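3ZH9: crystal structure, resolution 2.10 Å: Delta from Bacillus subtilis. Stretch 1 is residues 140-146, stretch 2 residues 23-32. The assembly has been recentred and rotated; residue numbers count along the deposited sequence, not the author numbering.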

ATOM      1  N   MET A 140     -12.283   8.704 -13.810  1.00 30.24           N
ATOM      2  CA  MET A 140     -12.289   7.913 -12.575  1.00 34.33           C
ATOM      3  C   MET A 140     -11.150   6.914 -12.652  1.00 32.99           C
ATOM      4  O   MET A 140     -10.917   6.325 -13.693  1.00 34.05           O
ATOM      5  CB  MET A 140     -13.606   7.132 -12.427  1.00 28.33           C
ATOM      6  CG  MET A 140     -14.885   7.963 -12.497  1.00 34.49           C
ATOM      7  SD  MET A 140     -15.118   9.078 -11.083  1.00 43.29           S
ATOM      8  CE  MET A 140     -15.069   7.966  -9.674  1.00 31.62           C
ATOM      9  N   MET A 141     -10.434   6.737 -11.554  1.00 32.83           N
ATOM     10  CA  MET A 141      -9.395   5.728 -11.493  1.00 30.06           C
ATOM     11  C   MET A 141      -9.433   5.081 -10.128  1.00 34.98           C
ATOM     12  O   MET A 141      -9.320   5.744  -9.096  1.00 35.17           O
ATOM     13  CB  MET A 141      -8.028   6.345 -11.736  1.00 25.92           C
ATOM     14  CG  MET A 141      -6.913   5.328 -11.831  1.00 27.76           C
ATOM     15  SD  MET A 141      -5.310   6.003 -11.328  1.00 38.24           S
ATOM     16  CE  MET A 141      -5.420   6.086  -9.537  1.00 38.54           C
ATOM     17  N   GLU A 142      -9.605   3.776 -10.113  1.00 36.16           N
ATOM     18  CA  GLU A 142      -9.622   3.078  -8.843  1.00 38.28           C
ATOM     19  C   GLU A 142      -8.276   2.427  -8.572  1.00 38.45           C
ATOM     20  O   GLU A 142      -7.786   1.665  -9.403  1.00 43.02           O
ATOM     21  CB  GLU A 142     -10.704   2.009  -8.852  1.00 31.79           C
ATOM     22  CG  GLU A 142     -10.711   1.186  -7.597  1.00 37.62           C
ATOM     23  CD  GLU A 142     -11.672   0.031  -7.696  1.00 44.32           C
ATOM     24  OE1 GLU A 142     -11.798  -0.536  -8.802  1.00 52.38           O
ATOM     25  OE2 GLU A 142     -12.300  -0.303  -6.674  1.00 47.30           O
ATOM     26  N   ALA A 143      -7.683   2.720  -7.413  1.00 35.96           N
ATOM     27  CA  ALA A 143      -6.494   1.994  -6.964  1.00 40.32           C
ATOM     28  C   ALA A 143      -6.860   1.068  -5.803  1.00 44.30           C
ATOM     29  O   ALA A 143      -6.672   1.412  -4.630  1.00 40.13           O
ATOM     30  CB  ALA A 143      -5.394   2.954  -6.547  1.00 38.68           C
ATOM     31  N   LYS A 144      -7.383  -0.107  -6.118  1.00 41.29           N
ATOM     32  CA  LYS A 144      -7.839  -0.983  -5.053  1.00 42.67           C
ATOM     33  C   LYS A 144      -6.720  -1.841  -4.479  1.00 40.97           C
ATOM     34  O   LYS A 144      -5.682  -2.037  -5.106  1.00 40.28           O
ATOM     35  CB  LYS A 144      -9.035  -1.833  -5.483  1.00 42.56           C
ATOM     36  CG  LYS A 144      -8.741  -2.907  -6.489  1.00 55.54           C
ATOM     37  CD  LYS A 144      -9.935  -3.839  -6.604  1.00 62.47           C
ATOM     38  CE  LYS A 144      -9.696  -4.923  -7.633  1.00 73.88           C
ATOM     39  NZ  LYS A 144     -10.753  -5.967  -7.578  1.00 79.01           N
ATOM     40  N   GLU A 145      -6.936  -2.333  -3.266  1.00 41.81           N
ATOM     41  CA  GLU A 145      -6.007  -3.266  -2.669  1.00 44.96           C
ATOM     42  C   GLU A 145      -6.190  -4.618  -3.336  1.00 43.10           C
ATOM     43  O   GLU A 145      -7.304  -5.070  -3.539  1.00 48.15           O
ATOM     44  CB  GLU A 145      -6.249  -3.355  -1.172  1.00 48.67           C
ATOM     45  CG  GLU A 145      -5.869  -2.100  -0.439  1.00 51.86           C
ATOM     46  CD  GLU A 145      -6.278  -2.161   1.010  1.00 57.27           C
ATOM     47  OE1 GLU A 145      -7.488  -2.361   1.266  1.00 51.46           O
ATOM     48  OE2 GLU A 145      -5.389  -2.024   1.880  1.00 52.63           O
ATOM     49  N   LEU A 146      -5.085  -5.253  -3.687  1.00 40.02           N
ATOM     50  CA  LEU A 146      -5.136  -6.452  -4.497  1.00 40.87           C
ATOM     51  C   LEU A 146      -4.926  -7.689  -3.646  1.00 45.26           C
ATOM     52  O   LEU A 146      -4.292  -7.641  -2.585  1.00 44.09           O
ATOM     53  CB  LEU A 146      -4.074  -6.400  -5.606  1.00 35.45           C
ATOM     54  CG  LEU A 146      -4.058  -5.138  -6.459  1.00 42.00           C
ATOM     55  CD1 LEU A 146      -2.945  -5.226  -7.485  1.00 39.48           C
ATOM     56  CD2 LEU A 146      -5.428  -4.903  -7.134  1.00 44.15           C
TER
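Stretch 2 (23-32) KETYLLQETV

Stretch 1 starts as the end of a β-strand. Residues 140-142 are extended, and the strand begins earlier in the chain. From Ala143 to Leu146 the chain runs on as loop. Stretch 2 opens with two loop residues, Lys23 and Glu24, and then becomes a helix from Thr25 that continues past Val32. Glu24 occupies the N-cap position.

The two backbones come closest near the start of the helix, where CA of Glu145 and CA of Glu24 are 5.2 Å apart. From there the helix follows the strand back the other way. The later helical residue Thr31 lies against the earlier residue Met141, while Lys23 and Glu24 lie against Ala143 and the residues after it. The two chains therefore run in broadly opposite senses.

One direct hydrogen bond joins the stretches. Glu24 N donates to Ala143 O at 2.9 Å, with an angle of 150° at the hydrogen. Lys23 N is also near, 3.4 Å from Ala143 O, but its angle is too poor for a hydrogen bond. Within stretch 2 the first turn is held loosely. The bonds from Leu27 N and Leu28 N to Glu24 O, at 3.1 and 3.3 Å, are both weak. Beyond it the helix is regular, as in Gln29 N to Thr25 O at 2.8 Å.

A water forms a second link. It donates to Glu24 OE1 at 2.9 Å and accepts from Leu146 N at 2.7 Å. The Glu24 carboxylate thus reaches the end of stretch 1 through solvent.

The side chains make a small apolar contact. Ala143 points toward the helix, and its short side chain meets two leucines: Ala143 CB is 3.7 Å from Leu27 CB and 3.8 Å from Leu28 CD2. Met141 also points toward the helix. Its chi1 and chi2 are both t, and its terminal methyl extends to the helix, with Met141 CE 3.8 Å from Leu28 CD2 and 3.8 Å from Thr31 OG1. Leu28 CD2 therefore touches both Met141 and Ala143. Thr31 OG1 is not left unpaired beside the methyl, since it donates to Leu27 O at 2.8 Å.

Glu142 and Lys144 point away from stretch 2, in alternation with Met141 and Ala143. Lys144 still makes contact through its backbone, with Lys144 O 3.6 Å from Glu24 CB. Glu145 starts sideways, but its end comes nearer, and Glu145 OE1 lies 3.9 Å from Lys23 CB. No salt bridge can be assigned here, because the Lys23 side chain is not modelled beyond CD.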

ATOM      1  N   LYS A  23      -8.189   2.334  -1.728  1.00 47.76           N
ATOM      2  CA  LYS A  23      -7.392   2.363  -0.512  1.00 53.56           C
ATOM      3  C   LYS A  23      -5.912   2.064  -0.747  1.00 53.48           C
ATOM      4  O   LYS A  23      -5.120   2.082   0.192  1.00 57.14           O
ATOM      5  CB  LYS A  23      -7.983   1.419   0.548  1.00 54.77           C
ATOM      6  CG  LYS A  23      -9.280   1.930   1.168  1.00 53.84           C
ATOM      7  CD  LYS A  23      -9.604   1.187   2.452  1.00 61.82           C
ATOM      8  N   GLU A  24      -5.533   1.788  -1.990  1.00 45.39           N
ATOM      9  CA  GLU A  24      -4.120   1.568  -2.271  1.00 50.09           C
ATOM     10  C   GLU A  24      -3.407   2.911  -2.422  1.00 51.14           C
ATOM     11  O   GLU A  24      -3.153   3.378  -3.533  1.00 51.38           O
ATOM     12  CB  GLU A  24      -3.931   0.678  -3.499  1.00 49.37           C
ATOM     13  CG  GLU A  24      -2.491   0.304  -3.772  1.00 54.84           C
ATOM     14  CD  GLU A  24      -1.784  -0.287  -2.561  1.00 67.74           C
ATOM     15  OE1 GLU A  24      -1.872  -1.517  -2.355  1.00 62.89           O
ATOM     16  OE2 GLU A  24      -1.130   0.482  -1.821  1.00 75.13           O
ATOM     17  N   THR A  25      -3.085   3.529  -1.290  1.00 53.38           N
ATOM     18  CA  THR A  25      -2.628   4.916  -1.297  1.00 63.41           C
ATOM     19  C   THR A  25      -1.341   5.122  -2.082  1.00 56.52           C
ATOM     20  O   THR A  25      -1.110   6.201  -2.627  1.00 57.33           O
ATOM     21  CB  THR A  25      -2.465   5.478   0.124  1.00 70.57           C
ATOM     22  OG1 THR A  25      -1.483   4.719   0.829  1.00 76.02           O
ATOM     23  CG2 THR A  25      -3.787   5.408   0.871  1.00 75.50           C
ATOM     24  N   TYR A  26      -0.516   4.085  -2.155  1.00 46.12           N
ATOM     25  CA  TYR A  26       0.756   4.197  -2.856  1.00 45.73           C
ATOM     26  C   TYR A  26       0.539   4.527  -4.332  1.00 43.11           C
ATOM     27  O   TYR A  26       1.243   5.360  -4.903  1.00 46.89           O
ATOM     28  CB  TYR A  26       1.586   2.915  -2.732  1.00 52.57           C
ATOM     29  CG  TYR A  26       2.769   2.945  -3.667  1.00 52.16           C
ATOM     30  CD1 TYR A  26       3.931   3.614  -3.318  1.00 54.11           C
ATOM     31  CD2 TYR A  26       2.707   2.340  -4.918  1.00 54.21           C
ATOM     32  CE1 TYR A  26       5.004   3.660  -4.174  1.00 54.95           C
ATOM     33  CE2 TYR A  26       3.773   2.392  -5.785  1.00 55.13           C
ATOM     34  CZ  TYR A  26       4.919   3.055  -5.404  1.00 57.73           C
ATOM     35  OH  TYR A  26       5.991   3.113  -6.254  1.00 73.93           O
ATOM     36  N   LEU A  27      -0.434   3.858  -4.941  1.00 39.18           N
ATOM     37  CA  LEU A  27      -0.791   4.115  -6.332  1.00 41.06           C
ATOM     38  C   LEU A  27      -1.483   5.468  -6.520  1.00 40.71           C
ATOM     39  O   LEU A  27      -1.329   6.123  -7.553  1.00 40.10           O
ATOM     40  CB  LEU A  27      -1.677   2.995  -6.866  1.00 36.76           C
ATOM     41  CG  LEU A  27      -0.957   1.648  -6.960  1.00 45.15           C
ATOM     42  CD1 LEU A  27      -1.893   0.564  -7.472  1.00 51.54           C
ATOM     43  CD2 LEU A  27       0.260   1.776  -7.858  1.00 42.01           C
ATOM     44  N   LEU A  28      -2.257   5.883  -5.529  1.00 40.17           N
ATOM     45  CA  LEU A  28      -2.820   7.222  -5.579  1.00 44.42           C
ATOM     46  C   LEU A  28      -1.662   8.217  -5.602  1.00 40.34           C
ATOM     47  O   LEU A  28      -1.619   9.121  -6.436  1.00 41.85           O
ATOM     48  CB  LEU A  28      -3.756   7.463  -4.393  1.00 44.48           C
ATOM     49  CG  LEU A  28      -4.981   6.546  -4.405  1.00 51.16           C
ATOM     50  CD1 LEU A  28      -5.929   6.847  -3.257  1.00 52.93           C
ATOM     51  CD2 LEU A  28      -5.703   6.644  -5.744  1.00 54.25           C
ATOM     52  N   GLN A  29      -0.701   8.006  -4.707  1.00 45.50           N
ATOM     53  CA  GLN A  29       0.438   8.903  -4.580  1.00 49.19           C
ATOM     54  C   GLN A  29       1.242   8.915  -5.849  1.00 37.44           C
ATOM     55  O   GLN A  29       1.624   9.970  -6.330  1.00 39.40           O
ATOM     56  CB  GLN A  29       1.352   8.502  -3.413  1.00 64.24           C
ATOM     57  CG  GLN A  29       0.703   8.607  -2.044  1.00 87.31           C
ATOM     58  CD  GLN A  29      -0.056   9.911  -1.853  1.00102.65           C
ATOM     59  OE1 GLN A  29       0.298  10.945  -2.431  1.00108.51           O
ATOM     60  NE2 GLN A  29      -1.113   9.866  -1.046  1.00105.07           N
ATOM     61  N   GLU A  30       1.511   7.736  -6.390  1.00 36.81           N
ATOM     62  CA  GLU A  30       2.348   7.643  -7.583  1.00 37.50           C
ATOM     63  C   GLU A  30       1.677   8.350  -8.778  1.00 38.65           C
ATOM     64  O   GLU A  30       2.336   9.011  -9.580  1.00 48.22           O
ATOM     65  CB  GLU A  30       2.648   6.179  -7.890  1.00 40.07           C
ATOM     66  CG  GLU A  30       3.324   5.959  -9.217  1.00 45.83           C
ATOM     67  CD  GLU A  30       4.699   6.597  -9.281  1.00 48.59           C
ATOM     68  OE1 GLU A  30       5.238   6.938  -8.208  1.00 53.02           O
ATOM     69  OE2 GLU A  30       5.242   6.750 -10.397  1.00 43.85           O
ATOM     70  N   THR A  31       0.356   8.231  -8.866  1.00 38.89           N
ATOM     71  CA  THR A  31      -0.411   8.817  -9.969  1.00 37.86           C
ATOM     72  C   THR A  31      -0.464  10.343  -9.869  1.00 34.98           C
ATOM     73  O   THR A  31      -0.288  11.054 -10.859  1.00 41.67           O
ATOM     74  CB  THR A  31      -1.853   8.231 -10.003  1.00 35.34           C
ATOM     75  OG1 THR A  31      -1.780   6.809 -10.187  1.00 38.03           O
ATOM     76  CG2 THR A  31      -2.686   8.859 -11.133  1.00 32.60           C
ATOM     77  N   VAL A  32      -0.720  10.837  -8.665  1.00 40.34           N
ATOM     78  CA  VAL A  32      -0.703  12.271  -8.409  1.00 45.10           C
ATOM     79  C   VAL A  32       0.658  12.838  -8.798  1.00 43.41           C
ATOM     80  O   VAL A  32       0.763  13.918  -9.373  1.00 39.39           O
ATOM     81  CB  VAL A  32      -0.988  12.566  -6.920  1.00 51.20           C
ATOM     82  CG1 VAL A  32      -0.493  13.954  -6.537  1.00 51.95           C
ATOM     83  CG2 VAL A  32      -2.469  12.414  -6.628  1.00 53.33           C
TER
HETATM   84  O   HOH W   1      -2.660  -4.152  -3.229  1.00 48.79           O